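PDB 4YLE: periplasmic binding protein/LacI transcriptional regulator from Burkholderia multivorans, which probably captures a sugar or similar small solute in the periplasm and delivers it to an ABC transporter for uptake. Local coordinates for residues 204-218 with 230-242. Numbering follows the deposited sequence.
Sequences EWEIDKGNAVASAML and GNDNMAIGAVSAV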
loop_
_atom_site.group_PDB
_atom_site.type_symbol
_atom_site.label_atom_id
_atom_site.label_comp_id
_atom_site.label_asym_id
_atom_site.label_seq_id
_atom_site.Cartn_x
_atom_site.Cartn_y
_atom_site.Cartn_z
ATOM N N GLU A 204 -5.728 0.267 -10.455
ATOM C CA GLU A 204 -4.267 0.434 -10.482
ATOM C C GLU A 204 -3.711 1.469 -9.481
ATOM O O GLU A 204 -2.685 2.084 -9.734
ATOM C CB GLU A 204 -3.826 0.806 -11.901
ATOM C CG GLU A 204 -3.997 -0.367 -12.865
ATOM C CD GLU A 204 -3.832 0.049 -14.279
ATOM O OE1 GLU A 204 -2.877 0.805 -14.545
ATOM O OE2 GLU A 204 -4.664 -0.361 -15.114
ATOM N N TRP A 205 -4.439 1.632 -8.383
ATOM C CA TRP A 205 -4.110 2.487 -7.246
ATOM C C TRP A 205 -4.343 3.961 -7.521
ATOM O O TRP A 205 -4.047 4.795 -6.656
ATOM C CB TRP A 205 -2.656 2.325 -6.790
ATOM C CG TRP A 205 -2.191 0.985 -6.306
ATOM C CD1 TRP A 205 -1.097 0.306 -6.741
ATOM C CD2 TRP A 205 -2.751 0.190 -5.232
ATOM N NE1 TRP A 205 -0.942 -0.856 -6.029
ATOM C CE2 TRP A 205 -1.937 -0.947 -5.092
ATOM C CE3 TRP A 205 -3.864 0.329 -4.399
ATOM C CZ2 TRP A 205 -2.196 -1.944 -4.148
ATOM C CZ3 TRP A 205 -4.111 -0.655 -3.441
ATOM C CH2 TRP A 205 -3.278 -1.776 -3.331
ATOM N N GLU A 206 -4.862 4.282 -8.707
ATOM C CA GLU A 206 -4.979 5.661 -9.169
ATOM C C GLU A 206 -6.404 6.228 -9.107
ATOM O O GLU A 206 -7.394 5.516 -9.295
ATOM C CB GLU A 206 -4.477 5.785 -10.618
ATOM C CG GLU A 206 -3.065 5.231 -10.875
ATOM C CD GLU A 206 -1.910 6.125 -10.431
ATOM O OE1 GLU A 206 -2.096 7.152 -9.732
ATOM O OE2 GLU A 206 -0.761 5.767 -10.787
ATOM N N ILE A 207 -6.477 7.534 -8.891
ATOM C CA ILE A 207 -7.747 8.243 -8.846
ATOM C C ILE A 207 -8.516 8.094 -10.143
ATOM O O ILE A 207 -9.710 7.733 -10.144
ATOM C CB ILE A 207 -7.542 9.750 -8.570
ATOM C CG1 ILE A 207 -6.884 9.935 -7.202
ATOM C CG2 ILE A 207 -8.870 10.489 -8.649
ATOM C CD1 ILE A 207 -6.555 11.409 -6.843
ATOM N N ASP A 208 -7.874 8.366 -11.271
ATOM C CA ASP A 208 -8.673 8.418 -12.484
ATOM C C ASP A 208 -8.990 7.007 -13.005
ATOM O O ASP A 208 -10.102 6.771 -13.465
ATOM C CB ASP A 208 -8.021 9.292 -13.559
ATOM C CG ASP A 208 -6.579 8.991 -13.779
ATOM O OD1 ASP A 208 -6.060 8.022 -13.176
ATOM O OD2 ASP A 208 -5.962 9.752 -14.564
ATOM N N LYS A 209 -8.066 6.060 -12.927
ATOM C CA LYS A 209 -8.423 4.685 -13.275
ATOM C C LYS A 209 -9.502 4.140 -12.294
ATOM O O LYS A 209 -10.422 3.458 -12.731
ATOM C CB LYS A 209 -7.179 3.810 -13.298
ATOM C CG LYS A 209 -7.423 2.379 -13.741
ATOM C CD LYS A 209 -7.694 2.261 -15.210
ATOM C CE LYS A 209 -7.929 0.808 -15.574
ATOM N NZ LYS A 209 -8.239 0.635 -17.013
ATOM N N GLY A 210 -9.406 4.462 -10.996
ATOM C CA GLY A 210 -10.440 4.106 -10.027
ATOM C C GLY A 210 -11.799 4.663 -10.411
ATOM O O GLY A 210 -12.829 3.958 -10.326
ATOM N N ASN A 211 -11.799 5.931 -10.835
ATOM C CA ASN A 211 -13.010 6.598 -11.289
ATOM C C ASN A 211 -13.595 5.884 -12.485
ATOM O O ASN A 211 -14.816 5.667 -12.557
ATOM C CB ASN A 211 -12.722 8.063 -11.638
ATOM C CG ASN A 211 -13.920 8.760 -12.257
ATOM O OD1 ASN A 211 -13.989 8.917 -13.471
ATOM N ND2 ASN A 211 -14.870 9.173 -11.421
ATOM N N ALA A 212 -12.747 5.511 -13.440
ATOM C CA ALA A 212 -13.249 4.879 -14.661
ATOM C C ALA A 212 -13.917 3.555 -14.333
ATOM O O ALA A 212 -15.013 3.261 -14.832
ATOM C CB ALA A 212 -12.134 4.661 -15.677
ATOM N N VAL A 213 -13.245 2.740 -13.520
ATOM C CA VAL A 213 -13.811 1.471 -13.032
ATOM C C VAL A 213 -15.106 1.626 -12.245
ATOM O O VAL A 213 -16.058 0.891 -12.488
ATOM C CB VAL A 213 -12.770 0.748 -12.157
ATOM C CG1 VAL A 213 -13.379 -0.471 -11.428
ATOM C CG2 VAL A 213 -11.621 0.324 -13.052
ATOM N N ALA A 214 -15.138 2.542 -11.283
ATOM C CA ALA A 214 -16.343 2.785 -10.494
ATOM C C ALA A 214 -17.510 3.163 -11.412
ATOM O O ALA A 214 -18.644 2.695 -11.242
ATOM C CB ALA A 214 -16.098 3.885 -9.457
ATOM N N SER A 215 -17.226 4.018 -12.386
ATOM C CA SER A 215 -18.255 4.469 -13.320
ATOM C C SER A 215 -18.799 3.318 -14.149
ATOM O O SER A 215 -20.017 3.228 -14.372
ATOM C CB SER A 215 -17.697 5.564 -14.215
ATOM O OG SER A 215 -17.618 6.788 -13.478
ATOM N N ALA A 216 -17.908 2.439 -14.592
ATOM C CA ALA A 216 -18.321 1.270 -15.341
ATOM C C ALA A 216 -19.196 0.380 -14.464
ATOM O O ALA A 216 -20.207 -0.131 -14.929
ATOM C CB ALA A 216 -17.120 0.494 -15.856
HETATM N N MSE A 217 -18.811 0.192 -13.199
HETATM C CA MSE A 217 -19.558 -0.703 -12.326
HETATM C C MSE A 217 -20.967 -0.153 -12.035
HETATM O O MSE A 217 -21.931 -0.904 -12.032
HETATM C CB MSE A 217 -18.799 -0.924 -11.014
HETATM C CG MSE A 217 -17.654 -1.808 -11.185
HETATM SE SE MSE A 217 -16.701 -1.866 -9.478
HETATM C CE MSE A 217 -15.382 -3.211 -10.071
ATOM N N LEU A 218 -21.060 1.152 -11.775
ATOM C CA LEU A 218 -22.346 1.795 -11.569
ATOM C C LEU A 218 -23.218 1.679 -12.812
ATOM O O LEU A 218 -24.437 1.458 -12.726
ATOM C CB LEU A 218 -22.155 3.272 -11.189
ATOM C CG LEU A 218 -21.507 3.451 -9.818
ATOM C CD1 LEU A 218 -20.927 4.859 -9.712
ATOM C CD2 LEU A 218 -22.473 3.207 -8.689
ATOM N N GLY A 230 -9.524 -0.430 -2.823
ATOM C CA GLY A 230 -8.268 -0.854 -2.255
ATOM C C GLY A 230 -7.369 0.258 -1.709
ATOM O O GLY A 230 -6.458 -0.000 -0.932
ATOM N N ASN A 231 -7.601 1.498 -2.107
ATOM C CA ASN A 231 -6.912 2.627 -1.451
ATOM C C ASN A 231 -7.774 3.879 -1.540
ATOM O O ASN A 231 -8.793 3.883 -2.225
ATOM C CB ASN A 231 -5.490 2.810 -2.024
ATOM C CG ASN A 231 -5.460 3.473 -3.363
ATOM O OD1 ASN A 231 -6.474 3.551 -4.046
ATOM N ND2 ASN A 231 -4.280 3.968 -3.756
ATOM N N ASP A 232 -7.401 4.895 -0.781
ATOM C CA ASP A 232 -8.171 6.113 -0.712
ATOM C C ASP A 232 -8.184 6.859 -2.046
ATOM O O ASP A 232 -9.185 7.491 -2.396
ATOM C CB ASP A 232 -7.645 7.027 0.375
ATOM C CG ASP A 232 -8.099 6.606 1.797
ATOM O OD1 ASP A 232 -8.918 5.677 1.952
ATOM O OD2 ASP A 232 -7.590 7.232 2.761
ATOM N N ASN A 233 -7.086 6.809 -2.791
ATOM C CA ASN A 233 -7.058 7.508 -4.080
ATOM C C ASN A 233 -8.126 6.916 -5.011
ATOM O O ASN A 233 -8.874 7.668 -5.683
ATOM C CB ASN A 233 -5.678 7.452 -4.716
ATOM C CG ASN A 233 -4.771 8.533 -4.193
ATOM O OD1 ASN A 233 -5.244 9.532 -3.611
ATOM N ND2 ASN A 233 -3.480 8.391 -4.438
HETATM N N MSE A 234 -8.227 5.591 -5.032
HETATM C CA MSE A 234 -9.270 4.990 -5.856
HETATM C C MSE A 234 -10.638 5.330 -5.301
HETATM O O MSE A 234 -11.582 5.522 -6.089
HETATM C CB MSE A 234 -9.068 3.504 -5.976
HETATM C CG MSE A 234 -7.940 3.187 -6.914
HETATM SE SE MSE A 234 -7.664 1.323 -7.274
HETATM C CE MSE A 234 -7.608 0.711 -5.435
ATOM N N ALA A 235 -10.756 5.418 -3.972
ATOM C CA ALA A 235 -12.016 5.806 -3.340
ATOM C C ALA A 235 -12.425 7.221 -3.736
ATOM O O ALA A 235 -13.604 7.463 -3.943
ATOM C CB ALA A 235 -11.930 5.688 -1.847
ATOM N N ILE A 236 -11.457 8.141 -3.850
ATOM C CA ILE A 236 -11.731 9.507 -4.301
ATOM C C ILE A 236 -12.284 9.437 -5.713
ATOM O O ILE A 236 -13.269 10.109 -6.036
ATOM C CB ILE A 236 -10.455 10.388 -4.240
ATOM C CG1 ILE A 236 -10.110 10.652 -2.776
ATOM C CG2 ILE A 236 -10.628 11.681 -5.023
ATOM C CD1 ILE A 236 -8.725 11.293 -2.556
ATOM N N GLY A 237 -11.674 8.615 -6.559
ATOM C CA GLY A 237 -12.225 8.375 -7.879
ATOM C C GLY A 237 -13.647 7.855 -7.830
ATOM O O GLY A 237 -14.527 8.358 -8.587
ATOM N N ALA A 238 -13.900 6.884 -6.946
ATOM C CA ALA A 238 -15.250 6.287 -6.822
ATOM C C ALA A 238 -16.296 7.305 -6.310
ATOM O O ALA A 238 -17.422 7.347 -6.808
ATOM C CB ALA A 238 -15.184 5.058 -5.913
ATOM N N VAL A 239 -15.918 8.145 -5.353
ATOM C CA VAL A 239 -16.774 9.235 -4.891
ATOM C C VAL A 239 -17.193 10.155 -6.062
ATOM O O VAL A 239 -18.382 10.482 -6.223
ATOM C CB VAL A 239 -16.057 10.059 -3.766
ATOM C CG1 VAL A 239 -16.708 11.427 -3.546
ATOM C CG2 VAL A 239 -16.094 9.281 -2.504
ATOM N N SER A 240 -16.248 10.522 -6.926
ATOM C CA SER A 240 -16.586 11.283 -8.129
ATOM C C SER A 240 -17.546 10.549 -9.054
ATOM O O SER A 240 -18.438 11.165 -9.658
ATOM C CB SER A 240 -15.321 11.630 -8.914
ATOM O OG SER A 240 -14.508 12.519 -8.167
ATOM N N ALA A 241 -17.353 9.244 -9.200
ATOM C CA ALA A 241 -18.209 8.478 -10.103
ATOM C C ALA A 241 -19.630 8.392 -9.540
ATOM O O ALA A 241 -20.610 8.487 -10.285
ATOM C CB ALA A 241 -17.623 7.068 -10.341
ATOM N N VAL A 242 -19.734 8.190 -8.226
ATOM C CA VAL A 242 -21.030 8.105 -7.568
ATOM C C VAL A 242 -21.773 9.422 -7.738
ATOM O O VAL A 242 -22.928 9.420 -8.122
ATOM C CB VAL A 242 -20.870 7.739 -6.069
ATOM C CG1 VAL A 242 -22.157 7.882 -5.315
ATOM C CG2 VAL A 242 -20.377 6.303 -5.934
HETATM O O HOH W 1 -2.107 6.541 -6.028
HETATM O O HOH W 2 -16.988 10.584 -12.749
HETATM O O HOH W 3 -20.426 7.677 -12.881
#
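Asn211 and Gly237 meet where helices 207-218 and 232-242 cross at -45°, neighbours on one face of the four-stranded parallel sheet in a Rossmann-like lobe of this periplasmic binding protein. Glycines bring the axes to 6.9 Å: Gly237 CA lies against Ile207 O in a CA-H...O contact, and Gly210 CA comes within 4.1 Å of Met234 CG. Over Gly237, the Asn211 amide swings across because its CG stands anti to the backbone N (chi1 174°), and ND2 gives a nearly straight bond to Gly237 O, 3.0 Å away. That carbonyl thus takes two donors, the other being the helical N-H of Ala241, while Asn211 ND2 also donates to a water.

At the N-terminal ends, Asn231 uses both halves of its amide. OD1 caps its own helix by accepting from Met234 N, from above the carbonyl plane. ND2 donates to Trp205 O at 3.0 Å and also to the bound unknown ligand, so this helix start borders the site where that unidentified molecule sits, probably the solute pocket. Trp205 O further accepts from a water that in turn accepts a hydrogen bond from Asn233 ND2. The indole meets Asn231 with its edge: Trp205 CE3 lies 3.7 Å from Asn231 CG, with the ring and amide planes 54° apart; helix 177-193 also packs on the ring.

Farther along, Ala241 is a knob among Asn211, Ala214, Ser215 and Leu218, and Ala214 CB also rests on Ala238 and on Leu227 of the sheet. A water there links Ser215 OG to Ala241 O, donating to that carbonyl at 2.7 Å.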